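PDB 6YUB: adenylyltransferase and sulfurtransferase uba4 from Chaetomium thermophilum, which probably activates a ubiquitin-like sulfur-carrier protein by ATP-dependent adenylylation and transfers sulfur to its C-terminus, for tRNA wobble-uridine thiolation and molybdenum cofactor synthesis. Local coordinates for residues G212-A217 with T250-T255; G162-L167 with A219-K224; I61-G66 with S92-L97; Y52-G57 with P104-Y109. One frame throughout, in Å; residues are numbered along the deposited sequence.

Contact 1 (G212-A217 with T250-T255); sequences GMMGVA and TLLIYT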
loop_
_atom_site.group_PDB
_atom_site.type_symbol
_atom_site.label_atom_id
_atom_site.label_comp_id
_atom_site.label_asym_id
_atom_site.label_seq_id
_atom_site.Cartn_x
_atom_site.Cartn_y
_atom_site.Cartn_z
ATOM N N GLY B 212 3.983 6.717 3.135
ATOM C CA GLY B 212 2.872 6.707 4.069
ATOM C C GLY B 212 2.332 5.313 4.323
ATOM O O GLY B 212 2.007 4.960 5.460
ATOM N N MET B 213 2.234 4.497 3.269
ATOM C CA MET B 213 1.706 3.147 3.427
ATOM C C MET B 213 2.643 2.277 4.253
ATOM O O MET B 213 2.188 1.481 5.082
ATOM C CB MET B 213 1.456 2.514 2.056
ATOM C CG MET B 213 0.028 2.711 1.556
ATOM S SD MET B 213 -0.340 1.905 -0.010
ATOM C CE MET B 213 -0.013 3.231 -1.170
ATOM N N MET B 214 3.956 2.407 4.041
ATOM C CA MET B 214 4.902 1.631 4.833
ATOM C C MET B 214 4.839 2.041 6.299
ATOM O O MET B 214 4.887 1.190 7.196
ATOM C CB MET B 214 6.317 1.805 4.292
ATOM C CG MET B 214 6.477 1.489 2.812
ATOM S SD MET B 214 5.715 -0.059 2.285
ATOM C CE MET B 214 6.478 -1.237 3.373
ATOM N N GLY B 215 4.720 3.344 6.566
ATOM C CA GLY B 215 4.639 3.800 7.944
ATOM C C GLY B 215 3.415 3.263 8.661
ATOM O O GLY B 215 3.505 2.774 9.791
ATOM N N VAL B 216 2.250 3.357 8.017
ATOM C CA VAL B 216 1.043 2.779 8.599
ATOM C C VAL B 216 1.239 1.290 8.842
ATOM O O VAL B 216 0.888 0.766 9.905
ATOM C CB VAL B 216 -0.173 3.054 7.694
ATOM C CG1 VAL B 216 -1.382 2.255 8.165
ATOM C CG2 VAL B 216 -0.491 4.542 7.672
ATOM N N ALA B 217 1.823 0.585 7.868
ATOM C CA ALA B 217 2.099 -0.836 8.041
ATOM C C ALA B 217 3.014 -1.085 9.236
ATOM O O ALA B 217 2.827 -2.058 9.977
ATOM C CB ALA B 217 2.725 -1.401 6.765
ATOM N N THR B 250 8.454 -12.204 6.344
ATOM C CA THR B 250 8.192 -11.787 4.977
ATOM C C THR B 250 8.809 -10.420 4.725
ATOM O O THR B 250 8.717 -9.521 5.567
ATOM C CB THR B 250 6.685 -11.732 4.708
ATOM O OG1 THR B 250 6.124 -13.046 4.828
ATOM C CG2 THR B 250 6.402 -11.183 3.320
ATOM N N LEU B 251 9.439 -10.268 3.566
ATOM C CA LEU B 251 9.897 -8.963 3.098
ATOM C C LEU B 251 8.813 -8.385 2.194
ATOM O O LEU B 251 8.618 -8.859 1.070
ATOM C CB LEU B 251 11.224 -9.074 2.356
ATOM C CG LEU B 251 11.690 -7.788 1.673
ATOM C CD1 LEU B 251 11.882 -6.662 2.692
ATOM C CD2 LEU B 251 12.971 -8.022 0.888
ATOM N N LEU B 252 8.102 -7.375 2.684
ATOM C CA LEU B 252 7.050 -6.730 1.909
ATOM C C LEU B 252 7.670 -5.660 1.019
ATOM O O LEU B 252 8.429 -4.810 1.499
ATOM C CB LEU B 252 5.998 -6.112 2.826
ATOM C CG LEU B 252 4.763 -5.545 2.120
ATOM C CD1 LEU B 252 3.942 -6.665 1.503
ATOM C CD2 LEU B 252 3.920 -4.722 3.079
ATOM N N ILE B 253 7.347 -5.704 -0.270
ATOM C CA ILE B 253 7.837 -4.732 -1.241
ATOM C C ILE B 253 6.635 -4.181 -1.991
ATOM O O ILE B 253 5.928 -4.932 -2.675
ATOM C CB ILE B 253 8.851 -5.347 -2.220
ATOM C CG1 ILE B 253 10.034 -5.944 -1.452
ATOM C CG2 ILE B 253 9.326 -4.300 -3.223
ATOM C CD1 ILE B 253 11.104 -6.551 -2.329
ATOM N N TYR B 254 6.403 -2.878 -1.868
ATOM C CA TYR B 254 5.325 -2.202 -2.576
ATOM C C TYR B 254 5.926 -1.316 -3.658
ATOM O O TYR B 254 6.666 -0.376 -3.353
ATOM C CB TYR B 254 4.468 -1.376 -1.620
ATOM C CG TYR B 254 3.428 -0.545 -2.336
ATOM C CD1 TYR B 254 2.581 -1.123 -3.274
ATOM C CD2 TYR B 254 3.298 0.812 -2.083
ATOM C CE1 TYR B 254 1.635 -0.373 -3.939
ATOM C CE2 TYR B 254 2.350 1.573 -2.741
ATOM C CZ TYR B 254 1.522 0.977 -3.665
ATOM O OH TYR B 254 0.581 1.723 -4.328
ATOM N N THR B 255 5.604 -1.614 -4.912
ATOM C CA THR B 255 6.101 -0.859 -6.055
ATOM C C THR B 255 5.009 0.079 -6.553
ATOM O O THR B 255 3.867 -0.340 -6.759
ATOM C CB THR B 255 6.552 -1.798 -7.175
ATOM O OG1 THR B 255 7.555 -2.689 -6.674
ATOM C CG2 THR B 255 7.122 -1.006 -8.343
#

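Contact 2 (G162-L167 with A219-K224); sequences GQLIVL and AGEAIK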
loop_
_atom_site.group_PDB
_atom_site.type_symbol
_atom_site.label_atom_id
_atom_site.label_comp_id
_atom_site.label_asym_id
_atom_site.label_seq_id
_atom_site.Cartn_x
_atom_site.Cartn_y
_atom_site.Cartn_z
ATOM N N GLY B 162 8.649 0.803 -1.678
ATOM C CA GLY B 162 8.900 0.786 -0.257
ATOM C C GLY B 162 9.050 -0.643 0.226
ATOM O O GLY B 162 8.692 -1.596 -0.464
ATOM N N GLN B 163 9.586 -0.780 1.436
ATOM C CA GLN B 163 9.868 -2.093 1.995
ATOM C C GLN B 163 9.547 -2.109 3.481
ATOM O O GLN B 163 9.571 -1.075 4.147
ATOM C CB GLN B 163 11.337 -2.487 1.783
ATOM C CG GLN B 163 11.767 -2.500 0.329
ATOM C CD GLN B 163 13.174 -3.032 0.142
ATOM O OE1 GLN B 163 13.604 -3.305 -0.980
ATOM N NE2 GLN B 163 13.902 -3.175 1.242
ATOM N N LEU B 164 9.256 -3.302 3.993
ATOM C CA LEU B 164 8.968 -3.487 5.408
ATOM C C LEU B 164 9.305 -4.915 5.801
ATOM O O LEU B 164 9.067 -5.850 5.031
ATOM C CB LEU B 164 7.498 -3.186 5.721
ATOM C CG LEU B 164 7.026 -3.505 7.139
ATOM C CD1 LEU B 164 6.237 -2.337 7.706
ATOM C CD2 LEU B 164 6.177 -4.760 7.133
ATOM N N ILE B 165 9.866 -5.078 6.997
ATOM C CA ILE B 165 10.210 -6.402 7.496
ATOM C C ILE B 165 10.327 -6.338 9.012
ATOM O O ILE B 165 10.813 -5.352 9.571
ATOM C CB ILE B 165 11.514 -6.926 6.848
ATOM C CG1 ILE B 165 11.757 -8.380 7.256
ATOM C CG2 ILE B 165 12.700 -6.054 7.247
ATOM C CD1 ILE B 165 12.676 -9.125 6.316
ATOM N N VAL B 166 9.883 -7.405 9.669
ATOM C CA VAL B 166 10.018 -7.576 11.111
ATOM C C VAL B 166 11.214 -8.482 11.367
ATOM O O VAL B 166 11.317 -9.578 10.787
ATOM C CB VAL B 166 8.738 -8.164 11.726
ATOM C CG1 VAL B 166 8.874 -8.303 13.238
ATOM C CG2 VAL B 166 7.540 -7.298 11.374
ATOM N N LEU B 167 12.123 -8.027 12.229
ATOM C CA LEU B 167 13.393 -8.703 12.450
ATOM C C LEU B 167 13.575 -9.010 13.929
ATOM O O LEU B 167 13.066 -8.297 14.801
ATOM C CB LEU B 167 14.570 -7.847 11.949
ATOM C CG LEU B 167 14.534 -7.456 10.472
ATOM C CD1 LEU B 167 15.453 -6.270 10.202
ATOM C CD2 LEU B 167 14.919 -8.644 9.600
ATOM N N ALA B 219 3.170 0.649 12.026
ATOM C CA ALA B 219 2.353 0.735 13.230
ATOM C C ALA B 219 1.505 -0.517 13.399
ATOM O O ALA B 219 1.403 -1.064 14.503
ATOM C CB ALA B 219 1.474 1.987 13.182
ATOM N N GLY B 220 0.902 -0.995 12.312
ATOM C CA GLY B 220 0.107 -2.209 12.398
ATOM C C GLY B 220 0.895 -3.390 12.931
ATOM O O GLY B 220 0.358 -4.234 13.656
ATOM N N GLU B 221 2.188 -3.462 12.588
ATOM C CA GLU B 221 3.008 -4.571 13.058
ATOM C C GLU B 221 3.360 -4.409 14.529
ATOM O O GLU B 221 3.279 -5.374 15.301
ATOM C CB GLU B 221 4.270 -4.691 12.209
ATOM C CG GLU B 221 4.000 -5.142 10.789
ATOM C CD GLU B 221 3.171 -6.416 10.742
ATOM O OE1 GLU B 221 3.642 -7.460 11.241
ATOM O OE2 GLU B 221 2.037 -6.362 10.211
ATOM N N ALA B 222 3.754 -3.196 14.938
ATOM C CA ALA B 222 4.059 -2.952 16.342
ATOM C C ALA B 222 2.866 -3.286 17.225
ATOM O O ALA B 222 3.025 -3.860 18.309
ATOM C CB ALA B 222 4.483 -1.498 16.545
ATOM N N ILE B 223 1.659 -2.927 16.778
ATOM C CA ILE B 223 0.454 -3.248 17.535
ATOM C C ILE B 223 0.256 -4.756 17.607
ATOM O O ILE B 223 -0.069 -5.301 18.669
ATOM C CB ILE B 223 -0.766 -2.535 16.917
ATOM C CG1 ILE B 223 -0.656 -1.023 17.149
ATOM C CG2 ILE B 223 -2.061 -3.077 17.498
ATOM C CD1 ILE B 223 -1.678 -0.191 16.391
ATOM N N LYS B 224 0.450 -5.455 16.484
ATOM C CA LYS B 224 0.371 -6.916 16.492
ATOM C C LYS B 224 1.296 -7.513 17.548
ATOM O O LYS B 224 0.888 -8.365 18.349
ATOM C CB LYS B 224 0.744 -7.483 15.124
ATOM C CG LYS B 224 -0.308 -7.353 14.042
ATOM C CD LYS B 224 0.187 -8.057 12.782
ATOM C CE LYS B 224 -0.569 -7.618 11.547
ATOM N NZ LYS B 224 0.076 -8.160 10.316
#

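Contact 3 (I61-G66 with S92-L97); sequences IGIVDG and SLITHL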
loop_
_atom_site.group_PDB
_atom_site.type_symbol
_atom_site.label_atom_id
_atom_site.label_comp_id
_atom_site.label_asym_id
_atom_site.label_seq_id
_atom_site.Cartn_x
_atom_site.Cartn_y
_atom_site.Cartn_z
ATOM N N ILE B 61 5.653 6.526 23.893
ATOM C CA ILE B 61 6.121 6.646 22.516
ATOM C C ILE B 61 7.342 7.558 22.515
ATOM O O ILE B 61 7.241 8.755 22.818
ATOM C CB ILE B 61 5.033 7.186 21.586
ATOM C CG1 ILE B 61 3.870 6.195 21.501
ATOM C CG2 ILE B 61 5.602 7.466 20.200
ATOM C CD1 ILE B 61 2.621 6.767 20.876
ATOM N N GLY B 62 8.493 7.004 22.156
ATOM C CA GLY B 62 9.703 7.780 21.976
ATOM C C GLY B 62 9.905 8.118 20.510
ATOM O O GLY B 62 9.540 7.344 19.623
ATOM N N ILE B 63 10.483 9.290 20.264
ATOM C CA ILE B 63 10.724 9.777 18.911
ATOM C C ILE B 63 12.124 10.370 18.860
ATOM O O ILE B 63 12.477 11.221 19.685
ATOM C CB ILE B 63 9.682 10.826 18.478
ATOM C CG1 ILE B 63 8.274 10.217 18.460
ATOM C CG2 ILE B 63 10.025 11.381 17.100
ATOM C CD1 ILE B 63 7.422 10.599 19.645
ATOM N N VAL B 64 12.917 9.932 17.885
ATOM C CA VAL B 64 14.311 10.331 17.757
ATOM C C VAL B 64 14.468 11.071 16.435
ATOM O O VAL B 64 14.184 10.510 15.369
ATOM C CB VAL B 64 15.257 9.118 17.813
ATOM C CG1 VAL B 64 16.712 9.571 17.831
ATOM C CG2 VAL B 64 14.948 8.250 19.027
ATOM N N ASP B 65 14.920 12.322 16.504
ATOM C CA ASP B 65 15.221 13.096 15.308
ATOM C C ASP B 65 15.855 14.417 15.723
ATOM O O ASP B 65 15.428 15.036 16.704
ATOM C CB ASP B 65 13.958 13.348 14.479
ATOM C CG ASP B 65 14.254 13.504 13.000
ATOM O OD1 ASP B 65 15.201 14.244 12.656
ATOM O OD2 ASP B 65 13.549 12.868 12.183
ATOM N N GLY B 66 16.865 14.842 14.967
ATOM C CA GLY B 66 17.549 16.089 15.241
ATOM C C GLY B 66 17.382 17.122 14.146
ATOM O O GLY B 66 17.901 18.239 14.256
ATOM N N SER B 92 7.435 19.121 16.446
ATOM C CA SER B 92 6.280 19.354 15.585
ATOM C C SER B 92 5.400 18.114 15.498
ATOM O O SER B 92 4.170 18.223 15.461
ATOM C CB SER B 92 6.750 19.775 14.192
ATOM O OG SER B 92 5.668 19.863 13.289
ATOM N N LEU B 93 6.012 16.928 15.457
ATOM C CA LEU B 93 5.244 15.696 15.380
ATOM C C LEU B 93 4.488 15.434 16.674
ATOM O O LEU B 93 3.308 15.053 16.641
ATOM C CB LEU B 93 6.171 14.524 15.061
ATOM C CG LEU B 93 5.557 13.129 15.145
ATOM C CD1 LEU B 93 4.291 13.054 14.321
ATOM C CD2 LEU B 93 6.565 12.068 14.681
ATOM N N ILE B 94 5.151 15.627 17.819
ATOM C CA ILE B 94 4.497 15.404 19.102
ATOM C C ILE B 94 3.350 16.389 19.303
ATOM O O ILE B 94 2.352 16.062 19.960
ATOM C CB ILE B 94 5.525 15.492 20.246
ATOM C CG1 ILE B 94 6.433 14.264 20.211
ATOM C CG2 ILE B 94 4.822 15.629 21.593
ATOM C CD1 ILE B 94 7.662 14.362 21.094
ATOM N N THR B 95 3.457 17.590 18.735
ATOM C CA THR B 95 2.352 18.539 18.823
ATOM C C THR B 95 1.087 17.946 18.211
ATOM O O THR B 95 -0.006 18.088 18.770
ATOM C CB THR B 95 2.712 19.853 18.127
ATOM O OG1 THR B 95 3.782 20.495 18.828
ATOM C CG2 THR B 95 1.504 20.782 18.083
ATOM N N HIS B 96 1.220 17.266 17.069
ATOM C CA HIS B 96 0.069 16.649 16.419
ATOM C C HIS B 96 -0.361 15.373 17.132
ATOM O O HIS B 96 -1.557 15.076 17.209
ATOM C CB HIS B 96 0.398 16.358 14.953
ATOM C CG HIS B 96 -0.707 15.679 14.205
ATOM N ND1 HIS B 96 -1.969 16.220 14.084
ATOM C CD2 HIS B 96 -0.734 14.502 13.533
ATOM C CE1 HIS B 96 -2.727 15.405 13.370
ATOM N NE2 HIS B 96 -2.000 14.359 13.020
ATOM N N LEU B 97 0.591 14.602 17.657
ATOM C CA LEU B 97 0.226 13.410 18.415
ATOM C C LEU B 97 -0.584 13.782 19.650
ATOM O O LEU B 97 -1.588 13.137 19.962
ATOM C CB LEU B 97 1.480 12.629 18.811
ATOM C CG LEU B 97 2.369 12.146 17.666
ATOM C CD1 LEU B 97 3.581 11.394 18.215
ATOM C CD2 LEU B 97 1.604 11.273 16.686
#

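Contact 4 (Y52-G57 with P104-Y109); sequences YLAGAG and PVYVPY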
loop_
_atom_site.group_PDB
_atom_site.type_symbol
_atom_site.label_atom_id
_atom_site.label_comp_id
_atom_site.label_asym_id
_atom_site.label_seq_id
_atom_site.Cartn_x
_atom_site.Cartn_y
_atom_site.Cartn_z
ATOM N N TYR B 52 -0.726 6.564 14.260
ATOM C CA TYR B 52 -1.622 5.442 14.523
ATOM C C TYR B 52 -1.275 4.710 15.809
ATOM O O TYR B 52 -2.164 4.108 16.426
ATOM C CB TYR B 52 -1.614 4.497 13.322
ATOM C CG TYR B 52 -2.387 5.063 12.154
ATOM C CD1 TYR B 52 -3.767 4.881 12.056
ATOM C CD2 TYR B 52 -1.755 5.806 11.170
ATOM C CE1 TYR B 52 -4.483 5.406 10.999
ATOM C CE2 TYR B 52 -2.462 6.338 10.112
ATOM C CZ TYR B 52 -3.826 6.137 10.032
ATOM O OH TYR B 52 -4.527 6.667 8.977
ATOM N N LEU B 53 -0.012 4.750 16.242
ATOM C CA LEU B 53 0.317 4.256 17.576
ATOM C C LEU B 53 -0.207 5.202 18.658
ATOM O O LEU B 53 -0.619 4.753 19.736
ATOM C CB LEU B 53 1.828 4.072 17.712
ATOM C CG LEU B 53 2.457 2.989 16.829
ATOM C CD1 LEU B 53 3.978 3.023 16.919
ATOM C CD2 LEU B 53 1.939 1.611 17.211
ATOM N N ALA B 54 -0.207 6.508 18.394
ATOM C CA ALA B 54 -0.776 7.455 19.351
ATOM C C ALA B 54 -2.279 7.247 19.493
ATOM O O ALA B 54 -2.794 7.084 20.607
ATOM C CB ALA B 54 -0.469 8.889 18.918
ATOM N N GLY B 55 -3.002 7.237 18.372
ATOM C CA GLY B 55 -4.440 7.024 18.432
ATOM C C GLY B 55 -4.821 5.730 19.122
ATOM O O GLY B 55 -5.815 5.677 19.848
ATOM N N ALA B 56 -4.020 4.672 18.920
ATOM C CA ALA B 56 -4.325 3.358 19.478
ATOM C C ALA B 56 -4.052 3.270 20.973
ATOM O O ALA B 56 -4.535 2.339 21.628
ATOM C CB ALA B 56 -3.509 2.277 18.750
ATOM N N GLY B 57 -3.269 4.190 21.523
ATOM C CA GLY B 57 -3.069 4.265 22.953
ATOM C C GLY B 57 -1.796 3.647 23.495
ATOM O O GLY B 57 -1.739 3.355 24.697
ATOM N N PRO B 104 -1.090 9.292 26.134
ATOM C CA PRO B 104 0.235 8.658 26.139
ATOM C C PRO B 104 1.329 9.637 26.537
ATOM O O PRO B 104 1.191 10.855 26.421
ATOM C CB PRO B 104 0.423 8.187 24.688
ATOM C CG PRO B 104 -0.927 8.249 24.063
ATOM C CD PRO B 104 -1.660 9.349 24.775
ATOM N N VAL B 105 2.440 9.075 27.003
ATOM C CA VAL B 105 3.639 9.849 27.307
ATOM C C VAL B 105 4.534 9.855 26.076
ATOM O O VAL B 105 4.836 8.796 25.506
ATOM C CB VAL B 105 4.379 9.266 28.523
ATOM C CG1 VAL B 105 5.677 10.026 28.768
ATOM C CG2 VAL B 105 3.492 9.305 29.756
ATOM N N TYR B 106 4.957 11.047 25.660
ATOM C CA TYR B 106 5.814 11.214 24.489
ATOM C C TYR B 106 7.202 11.635 24.944
ATOM O O TYR B 106 7.341 12.583 25.715
ATOM C CB TYR B 106 5.220 12.241 23.522
ATOM C CG TYR B 106 3.835 11.863 23.042
ATOM C CD1 TYR B 106 3.659 10.882 22.074
ATOM C CD2 TYR B 106 2.703 12.478 23.562
ATOM C CE1 TYR B 106 2.399 10.526 21.634
ATOM C CE2 TYR B 106 1.434 12.128 23.125
ATOM C CZ TYR B 106 1.292 11.147 22.162
ATOM O OH TYR B 106 0.036 10.784 21.717
ATOM N N VAL B 107 8.220 10.922 24.476
ATOM C CA VAL B 107 9.594 11.127 24.901
ATOM C C VAL B 107 10.414 11.539 23.686
ATOM O O VAL B 107 10.763 10.711 22.845
ATOM C CB VAL B 107 10.176 9.859 25.558
ATOM C CG1 VAL B 107 11.563 10.142 26.111
ATOM C CG2 VAL B 107 9.248 9.354 26.648
ATOM N N PRO B 108 10.746 12.820 23.556
ATOM C CA PRO B 108 11.543 13.253 22.404
ATOM C C PRO B 108 13.041 13.123 22.641
ATOM O O PRO B 108 13.556 13.385 23.729
ATOM C CB PRO B 108 11.139 14.725 22.247
ATOM C CG PRO B 108 10.867 15.166 23.656
ATOM C CD PRO B 108 10.294 13.963 24.378
ATOM N N TYR B 109 13.739 12.676 21.603
ATOM C CA TYR B 109 15.198 12.697 21.553
ATOM C C TYR B 109 15.567 13.737 20.499
ATOM O O TYR B 109 15.502 13.463 19.295
ATOM C CB TYR B 109 15.775 11.325 21.218
ATOM C CG TYR B 109 15.569 10.279 22.291
ATOM C CD1 TYR B 109 14.384 9.559 22.360
ATOM C CD2 TYR B 109 16.562 10.001 23.228
ATOM C CE1 TYR B 109 14.186 8.598 23.332
ATOM C CE2 TYR B 109 16.373 9.037 24.206
ATOM C CZ TYR B 109 15.179 8.337 24.250
ATOM O OH TYR B 109 14.976 7.377 25.214
#

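Contact 1 (G212-A217 with T250-T255)
Met-213 and Tyr-254 meet where helix 208-228 packs on one face of the mixed sheet of the ThiF-type, Rossmann-like adenylation domain. The short helical and strand pieces run nearly antiparallel, at 154°, with axes 10.3 Å apart, and long side chains have to fill the layer between them. Two methionines on neighbouring helix positions do so in different ways. Met-213 is straight about chi2 and bends at chi3, which brings its methyl obliquely against the tyrosine ring: Met-213 CE lies 3.3 Å from Tyr-254 CE2 and 3.5 Å from Tyr-254 OH, a close fit. Met-213 SD approaches the same ring obliquely, 4.4 Å from the Tyr-254 ring centroid and 34° off the ring normal, a Met-aromatic contact. Met-214 is curled instead, its three torsions all turning the same way, and its hooked end drops into the hollow between Leu-252 and the base of Tyr-254. A flexible, unbranched thioether suits both sites, since it can follow an uneven surface. Tyr-254 carries its ring out toward the helix because chi1 (174°) sets CG opposite the backbone N; Phe-267 of the adjacent strand stacks on that ring, and an apolar side chain of the second protein chain packs on Met-213. At the bottom of the hollow, Met-214 SD rests 4.3 Å from Tyr-254 CB, while its CE sits 4.3 Å from Leu-252 CD2.

Contact 2 (G162-L167 with A219-K224)
Glu-221 lays the aliphatic part of its side chain over Val-166 and Leu-164, joining helix 208-228 to strand 161-167 in the mixed sheet of this Rossmann-like ThiF domain. Leu-164 and Val-166 are alternate strand residues, so both project from the same side of the sheet toward the helix, and the glutamate comes down between their ends. Its CG lies 4.3 Å from Leu-164 CD2 and 4.2 Å from Val-166 CG2. Here the methylenes of Glu-221 behave as an apolar chain, apolar enough to pack on two branched residues, while Val-153 of the neighbouring strand touches it as well. The side chain then bends at chi2 (-53°), which turns the carboxylate away from the strand. That bend gives the charge a partner: Lys-224, reaching back from three residues further on in the same helix, stretches out almost fully and forms a salt bridge to OE2. A buried carboxylate needs such company, and the lysine charge would be expected to stabilise its anionic form. The second protein chain contributes too, since its backbone bonds to Lys-224 NZ and, weakly, to Glu-221 OE1. The same surface therefore belongs both to the core of one subunit and to the interface between the two. Glu-221 OE1 also lies 3.9 Å from Val-166 CG2, and Lys-224 NZ approaches Glu-221 OE2 at 2.7 Å on its syn lone pair.

Contact 3 (I61-G66 with S92-L97)
Ile-63 reaches from the sheet into a notch between Leu-93, Ile-94 and Leu-97. Its CB, already directed toward the helix, divides the side chain into two arms. The short arm, CG2, stands anti to the backbone N and meets the first turn of the segment, with Ile-63 CG2 4.3 Å from Leu-93 CD2. The longer arm leaves through CG1 beside the backbone N (chi1 -62°), and CG1 serves mainly to carry the terminal methyl. Ile-63 CD1 comes 3.8 Å from Ile-94 CG1 and 4.0 Å from Ile-94 CD1, the two isoleucine side chains running alongside one another and pointing opposite ways. The beta-branch is useful here because it lets one residue fill the groove at two heights. This is the sheet-to-helix packing of a beta-alpha-beta unit in the Rossmann-like fold: strand 60-64 leads into helix 89-100, which returns to the parallel strand 105-109. The strand and helix pieces run at 155° to one another. Just past the strand, Asp-65 is a predicted ATP-binding residue; its OD2 forms a salt bridge with Lys-89, itself predicted to bind ATP, and accepts a hydrogen bond from the backbone N of Ala-42. Leu-97 also touches Ala-50 and Ala-54 of helix 46-56, small residues that suit close helix packing. Leu-97 CD1 lies 4.2 Å from Ile-63 CD1, the tip of that side chain.

Contact 4 (Y52-G57 with P104-Y109)
The ring of Tyr-106 meets Ala-54 at its edge, the alanine methyl lying near the ring plane, while one face is covered toward its rim by the carbonyl carbon of Pro-104. The closest approach is at the phenol end, with Ala-54 CB 3.4 Å from Tyr-106 OH; the ring carbon CE1 of Tyr-106 is 4.3 Å from the same methyl. A side chain no larger than a methyl suits this place, since the tyrosine reaches right up to the helix surface. With CG beside the backbone N (chi1 -59°), the ring reaches from the strand toward helix 46-56, with Leu-97 and Ile-98 of helix 89-100 also packing on it. Pro-104, just before the strand, adds its puckered ring to the same boundary, with Pro-104 CG 4.1 Å from Ala-54 O. These residues join helix 46-56, which in this Rossmann-like ThiF domain links the parallel strands 36-40 and 60-64, to strand 105-109 at one edge of the sheet within this chain. Asn-101 ties the polar groups together, for its carbonyl O accepts a hydrogen bond from Tyr-106 OH and its ND2 donates one to Ala-54 O. The helix stops here in a Schellman motif. Gly-57 takes a positive phi of 99°, a conformation that suits a residue with no CB to press on the preceding carbonyl. Gly-57 N bonds to Ala-54 O at 3.1 Å and weakly to Leu-53 O at 3.2 Å.

All four contacts pack helices onto the one mixed sheet of the ThiF domain, the N-terminal section of the longer protein, and form two pairs. Contacts 3 and 4, centres 8 Å apart, lie toward the edge with the neighbouring strands 60-64 and 105-109; contact 3 falls between the two segments of contact 4 along the chain. Contacts 1 and 2, also 8 Å apart, come later, share helix 208-228, and use the neighbouring strands 161-167 and 250-255, their segments alternating in sequence. The pairs lie about 17 to 21 Å apart, centre to centre, and are bridged by helix 46-56 packing on helix 208-228, so the earlier strands, near predicted ATP-binding residues, and the later ones form one core.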